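Local atomic coordinates of putative alpha-L-fucosidase (Bacteroides thetaiotaomicron, PDB entry 3EYP), a protein that probably hydrolyses alpha-L-fucosides as a family 29 glycoside hydrolase, carrying a C-terminal F5/8 type C (discoidin-like) domain behind its catalytic barrel. Residues A335-G340 with D361-A366; T355-K360 with P446-F451. One frame throughout, in Å; residues are numbered along the deposited sequence.

Contact 1: A335-G340 with D361-A366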
loop_
_atom_site.group_PDB
_atom_site.type_symbol
_atom_site.label_atom_id
_atom_site.label_comp_id
_atom_site.label_asym_id
_atom_site.label_seq_id
_atom_site.Cartn_x
_atom_site.Cartn_y
_atom_site.Cartn_z
ATOM N N ALA A 335 21.421 26.436 4.057
ATOM C CA ALA A 335 21.133 25.916 2.741
ATOM C C ALA A 335 21.462 26.890 1.622
ATOM O O ALA A 335 21.386 28.083 1.780
ATOM C CB ALA A 335 19.652 25.511 2.655
ATOM N N THR A 336 21.791 26.330 0.471
ATOM C CA THR A 336 21.709 27.039 -0.802
ATOM C C THR A 336 20.283 26.899 -1.336
ATOM O O THR A 336 19.518 26.016 -0.963
ATOM C CB THR A 336 22.731 26.487 -1.849
ATOM O OG1 THR A 336 22.417 25.131 -2.168
ATOM C CG2 THR A 336 24.174 26.544 -1.315
ATOM N N ASN A 337 19.917 27.830 -2.174
ATOM C CA ASN A 337 18.665 27.795 -2.921
ATOM C C ASN A 337 17.423 27.759 -2.046
ATOM O O ASN A 337 16.633 26.817 -2.105
ATOM C CB ASN A 337 18.666 26.607 -3.889
ATOM C CG ASN A 337 17.525 26.678 -4.893
ATOM O OD1 ASN A 337 16.966 27.771 -5.103
ATOM N ND2 ASN A 337 17.130 25.505 -5.486
ATOM N N VAL A 338 17.243 28.790 -1.234
ATOM C CA VAL A 338 16.088 28.870 -0.349
ATOM C C VAL A 338 15.086 29.820 -0.945
ATOM O O VAL A 338 15.384 30.979 -1.256
ATOM C CB VAL A 338 16.454 29.352 1.035
ATOM C CG1 VAL A 338 15.199 29.412 1.921
ATOM C CG2 VAL A 338 17.508 28.451 1.649
ATOM N N ARG A 339 13.874 29.337 -1.128
ATOM C CA ARG A 339 12.859 30.162 -1.771
ATOM C C ARG A 339 12.474 31.417 -0.938
ATOM O O ARG A 339 12.183 32.482 -1.475
ATOM C CB ARG A 339 11.619 29.361 -2.064
ATOM C CG ARG A 339 10.615 30.117 -2.836
ATOM C CD ARG A 339 9.576 29.150 -3.273
ATOM N NE ARG A 339 8.696 29.632 -4.329
ATOM C CZ ARG A 339 8.812 29.331 -5.620
ATOM N NH1 ARG A 339 9.786 28.558 -6.043
ATOM N NH2 ARG A 339 7.927 29.802 -6.482
ATOM N N GLY A 340 12.429 31.242 0.366
ATOM C CA GLY A 340 11.857 32.234 1.266
ATOM C C GLY A 340 11.725 31.738 2.671
ATOM O O GLY A 340 11.866 30.547 2.941
ATOM N N ASP A 361 12.401 29.066 -8.237
ATOM C CA ASP A 361 11.939 28.653 -9.564
ATOM C C ASP A 361 13.131 28.460 -10.478
ATOM O O ASP A 361 13.984 29.365 -10.681
ATOM C CB ASP A 361 10.987 29.677 -10.203
ATOM C CG ASP A 361 9.627 29.763 -9.530
ATOM O OD1 ASP A 361 9.220 28.835 -8.804
ATOM O OD2 ASP A 361 8.926 30.795 -9.755
ATOM N N GLY A 362 13.179 27.261 -11.039
ATOM C CA GLY A 362 14.133 26.899 -12.098
ATOM C C GLY A 362 15.460 26.402 -11.606
ATOM O O GLY A 362 16.329 26.029 -12.371
ATOM N N GLU A 363 15.651 26.494 -10.308
ATOM C CA GLU A 363 16.854 25.962 -9.734
ATOM C C GLU A 363 16.540 24.637 -9.005
ATOM O O GLU A 363 15.906 24.629 -7.963
ATOM C CB GLU A 363 17.417 26.955 -8.742
ATOM C CG GLU A 363 18.611 26.384 -8.087
ATOM C CD GLU A 363 19.698 26.139 -9.079
ATOM O OE1 GLU A 363 20.028 24.939 -9.317
ATOM O OE2 GLU A 363 20.176 27.169 -9.653
ATOM N N VAL A 364 17.044 23.548 -9.582
ATOM C CA VAL A 364 16.693 22.179 -9.192
ATOM C C VAL A 364 17.636 21.603 -8.160
ATOM O O VAL A 364 17.329 20.594 -7.523
ATOM C CB VAL A 364 16.624 21.225 -10.447
ATOM C CG1 VAL A 364 15.642 21.745 -11.489
ATOM C CG2 VAL A 364 17.999 20.975 -11.054
ATOM N N LYS A 365 18.767 22.280 -7.990
ATOM C CA LYS A 365 19.810 21.865 -7.017
ATOM C C LYS A 365 19.747 22.653 -5.713
ATOM O O LYS A 365 19.390 23.844 -5.692
ATOM C CB LYS A 365 21.240 21.961 -7.600
ATOM C CG LYS A 365 21.515 21.140 -8.853
ATOM C CD LYS A 365 22.968 21.214 -9.265
ATOM C CE LYS A 365 23.440 19.915 -10.009
ATOM N NZ LYS A 365 24.035 18.679 -9.193
ATOM N N ALA A 366 20.047 21.930 -4.632
ATOM C CA ALA A 366 20.276 22.507 -3.291
ATOM C C ALA A 366 21.140 21.659 -2.397
ATOM O O ALA A 366 21.137 20.415 -2.439
ATOM C CB ALA A 366 18.983 22.827 -2.595
#
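Asn337 is the clamp of this meeting of two loops. Its CG stands anti to the backbone N (chi1 -168°), which carries the amide across to 361-366, and there a single nitrogen serves two main-chain carbonyls: Asn337 ND2 donates to Lys365 O at 2.8 Å and to Glu363 O at 2.9 Å. Both bonds are bent, and in both the donor sits above the carbonyl plane. This is the tightly packed part. Glu363 CG lies 3.1 Å from Asn337 ND2, with the amide and carboxylate planes almost perpendicular, while Asn337 CB rests 4.0 Å from CB of buried Ala366. The other end of the amide is engaged too, since OD1 accepts from Lys360 N, so the flat group is fixed in rotation from both ends. Glu363, bent at chi2, folds its OE1 back to receive Lys365 N through the anti lone pair.

Toward the solvent side the contact loosens to one long reach. Arg339, extended from CG to NE, presents NH1 and NH2 end-on in a salt bridge to OD1 of Asp361, an exposed residue, each nitrogen 2.8 Å from it. That oxygen lies in the guanidinium plane but is approached from above its own carboxylate plane; NH1 also donates to Gly359 O. The two loops flank edge strand 332-335 and its neighbour 366-372 at one end of a beta-sandwich, consistent with an F5/8 type C domain.

Contact 2: T355-K360 with P446-F451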
loop_
_atom_site.group_PDB
_atom_site.type_symbol
_atom_site.label_atom_id
_atom_site.label_comp_id
_atom_site.label_asym_id
_atom_site.label_seq_id
_atom_site.Cartn_x
_atom_site.Cartn_y
_atom_site.Cartn_z
ATOM N N THR A 355 3.981 22.164 6.078
ATOM C CA THR A 355 5.137 23.003 5.708
ATOM C C THR A 355 6.204 22.206 4.963
ATOM O O THR A 355 6.291 20.985 5.056
ATOM C CB THR A 355 5.779 23.619 6.919
ATOM O OG1 THR A 355 6.176 22.576 7.801
ATOM C CG2 THR A 355 4.767 24.520 7.636
ATOM N N TYR A 356 6.997 22.947 4.212
ATOM C CA TYR A 356 8.138 22.376 3.501
ATOM C C TYR A 356 9.208 23.368 3.149
ATOM O O TYR A 356 8.943 24.549 3.002
ATOM C CB TYR A 356 7.629 21.697 2.232
ATOM C CG TYR A 356 6.749 22.524 1.355
ATOM C CD1 TYR A 356 7.271 23.151 0.238
ATOM C CD2 TYR A 356 5.398 22.655 1.602
ATOM C CE1 TYR A 356 6.498 23.860 -0.604
ATOM C CE2 TYR A 356 4.597 23.391 0.738
ATOM C CZ TYR A 356 5.185 24.002 -0.350
ATOM O OH TYR A 356 4.473 24.747 -1.231
ATOM N N PHE A 357 10.429 22.843 3.036
ATOM C CA PHE A 357 11.526 23.504 2.324
ATOM C C PHE A 357 11.267 23.579 0.816
ATOM O O PHE A 357 10.797 22.620 0.205
ATOM C CB PHE A 357 12.850 22.784 2.564
ATOM C CG PHE A 357 13.952 23.246 1.654
ATOM C CD1 PHE A 357 14.393 24.572 1.695
ATOM C CD2 PHE A 357 14.497 22.383 0.704
ATOM C CE1 PHE A 357 15.373 24.992 0.842
ATOM C CE2 PHE A 357 15.445 22.793 -0.149
ATOM C CZ PHE A 357 15.904 24.102 -0.095
ATOM N N ALA A 358 11.609 24.714 0.208
ATOM C CA ALA A 358 11.602 24.798 -1.264
ATOM C C ALA A 358 12.692 25.697 -1.761
ATOM O O ALA A 358 13.137 26.619 -1.053
ATOM C CB ALA A 358 10.251 25.285 -1.825
ATOM N N GLY A 359 13.059 25.402 -2.986
ATOM C CA GLY A 359 13.991 26.150 -3.795
ATOM C C GLY A 359 13.322 27.157 -4.694
ATOM O O GLY A 359 12.111 27.341 -4.708
ATOM N N LYS A 360 14.182 27.930 -5.338
ATOM C CA LYS A 360 13.747 28.995 -6.226
ATOM C C LYS A 360 13.365 28.419 -7.589
ATOM O O LYS A 360 13.949 27.435 -8.043
ATOM C CB LYS A 360 14.879 30.046 -6.383
ATOM C CG LYS A 360 15.227 30.746 -5.095
ATOM C CD LYS A 360 16.400 31.717 -5.285
ATOM C CE LYS A 360 16.837 32.277 -3.958
ATOM N NZ LYS A 360 18.137 32.951 -4.083
ATOM N N PRO A 446 13.293 21.957 -5.710
ATOM C CA PRO A 446 12.837 21.024 -4.648
ATOM C C PRO A 446 11.693 21.535 -3.803
ATOM O O PRO A 446 11.543 22.731 -3.564
ATOM C CB PRO A 446 14.062 20.856 -3.764
ATOM C CG PRO A 446 15.021 21.922 -4.157
ATOM C CD PRO A 446 14.683 22.394 -5.522
ATOM N N ALA A 447 10.895 20.586 -3.356
ATOM C CA ALA A 447 9.802 20.828 -2.401
ATOM C C ALA A 447 9.712 19.644 -1.458
ATOM O O ALA A 447 9.214 18.587 -1.855
ATOM C CB ALA A 447 8.491 21.008 -3.147
ATOM N N ILE A 448 10.303 19.806 -0.272
ATOM C CA ILE A 448 10.517 18.705 0.677
ATOM C C ILE A 448 9.895 18.962 2.061
ATOM O O ILE A 448 10.227 19.943 2.781
ATOM C CB ILE A 448 12.024 18.395 0.800
ATOM C CG1 ILE A 448 12.570 17.998 -0.594
ATOM C CG2 ILE A 448 12.280 17.263 1.862
ATOM C CD1 ILE A 448 14.045 18.261 -0.810
ATOM N N HIS A 449 9.026 18.039 2.440
ATOM C CA HIS A 449 8.255 18.163 3.672
ATOM C C HIS A 449 9.127 17.847 4.868
ATOM O O HIS A 449 9.106 18.528 5.883
ATOM C CB HIS A 449 7.045 17.190 3.709
ATOM C CG HIS A 449 5.789 17.750 3.141
ATOM N ND1 HIS A 449 5.194 18.892 3.648
ATOM C CD2 HIS A 449 4.950 17.282 2.182
ATOM C CE1 HIS A 449 4.086 19.145 2.967
ATOM N NE2 HIS A 449 3.903 18.173 2.089
ATOM N N THR A 450 9.898 16.799 4.700
ATOM C CA THR A 450 10.568 16.157 5.806
ATOM C C THR A 450 11.911 15.646 5.444
ATOM O O THR A 450 12.112 15.063 4.385
ATOM C CB THR A 450 9.700 14.936 6.350
ATOM O OG1 THR A 450 8.359 15.390 6.627
ATOM C CG2 THR A 450 10.332 14.319 7.586
ATOM N N PHE A 451 12.844 15.851 6.364
ATOM C CA PHE A 451 14.145 15.174 6.306
ATOM C C PHE A 451 14.603 14.841 7.716
ATOM O O PHE A 451 14.505 15.663 8.600
ATOM C CB PHE A 451 15.215 15.984 5.566
ATOM C CG PHE A 451 16.553 15.268 5.464
ATOM C CD1 PHE A 451 16.687 14.122 4.695
ATOM C CD2 PHE A 451 17.684 15.762 6.125
ATOM C CE1 PHE A 451 17.891 13.500 4.610
ATOM C CE2 PHE A 451 18.892 15.135 6.046
ATOM C CZ PHE A 451 19.022 14.015 5.305
#
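A short antiparallel pairing at the sheet edge of the F5/8 type C beta-sandwich joins 355-360 to 446-451, and its side chains divide between two faces. Phe357 and Ile448 form the hydrogen-bonded pair, Ile448 N reaching Phe357 O at 2.9 Å in a nearly straight bond and Phe357 N donating back to Ile448 O in a more bent one; Ala358 and Ala447 make the non-hydrogen-bonded pair beside it. On the face of Phe357, its CG anti to the backbone N (chi1 169°), the ring runs alongside Pro446 and points the same way, with Phe357 CE2 4.1 Å from Pro446 CG. Ile448 CD1 meets this ring at its edge. Ile439 of strand 434-442 touches both Pro446 and Ile448, so this face packs against the other sheet.

Beyond the pairing, Tyr356 takes the crowded position between backbone N and carbonyl carbon (chi1 51°) and turns a ring edge toward the face of His449. This offset edge-to-face pair has planes 81° apart and centroids 5.6 Å apart. The imidazole is held from its own edge as well, His449 ND1 donating to Thr355 O at 2.8 Å. His449 and Thr450 both face Glu384, a classic beta bulge at the corner of the chain. An alanine at His449 would remove both the ring partner of Tyr356 and the donor to Thr355 O, and would probably loosen this end of the pairing. At the other end Gly359 N donates to Pro446 O at 3.1 Å, on a lone pair of that carbonyl.

In the fold
The two contacts illustrate how chemistry follows depth within a single domain. Contact 2 is buried and joins strand 357-358 to strand 447-454 through main-chain pairing and rings; contact 1 lies at the surface, joins loops, and depends on side-chain amide and charge. Their segments alternate along the chain, their centres are about 9 Å apart, and they touch directly: the loop 335-340 of contact 1 runs beside strand 357-358, the outermost of its sheet, where Arg339 N probably donates to Ala358 O at 2.8 Å. Packing crosses the boundary too, Asn337 O lying 3.5 Å from Phe357 CZ.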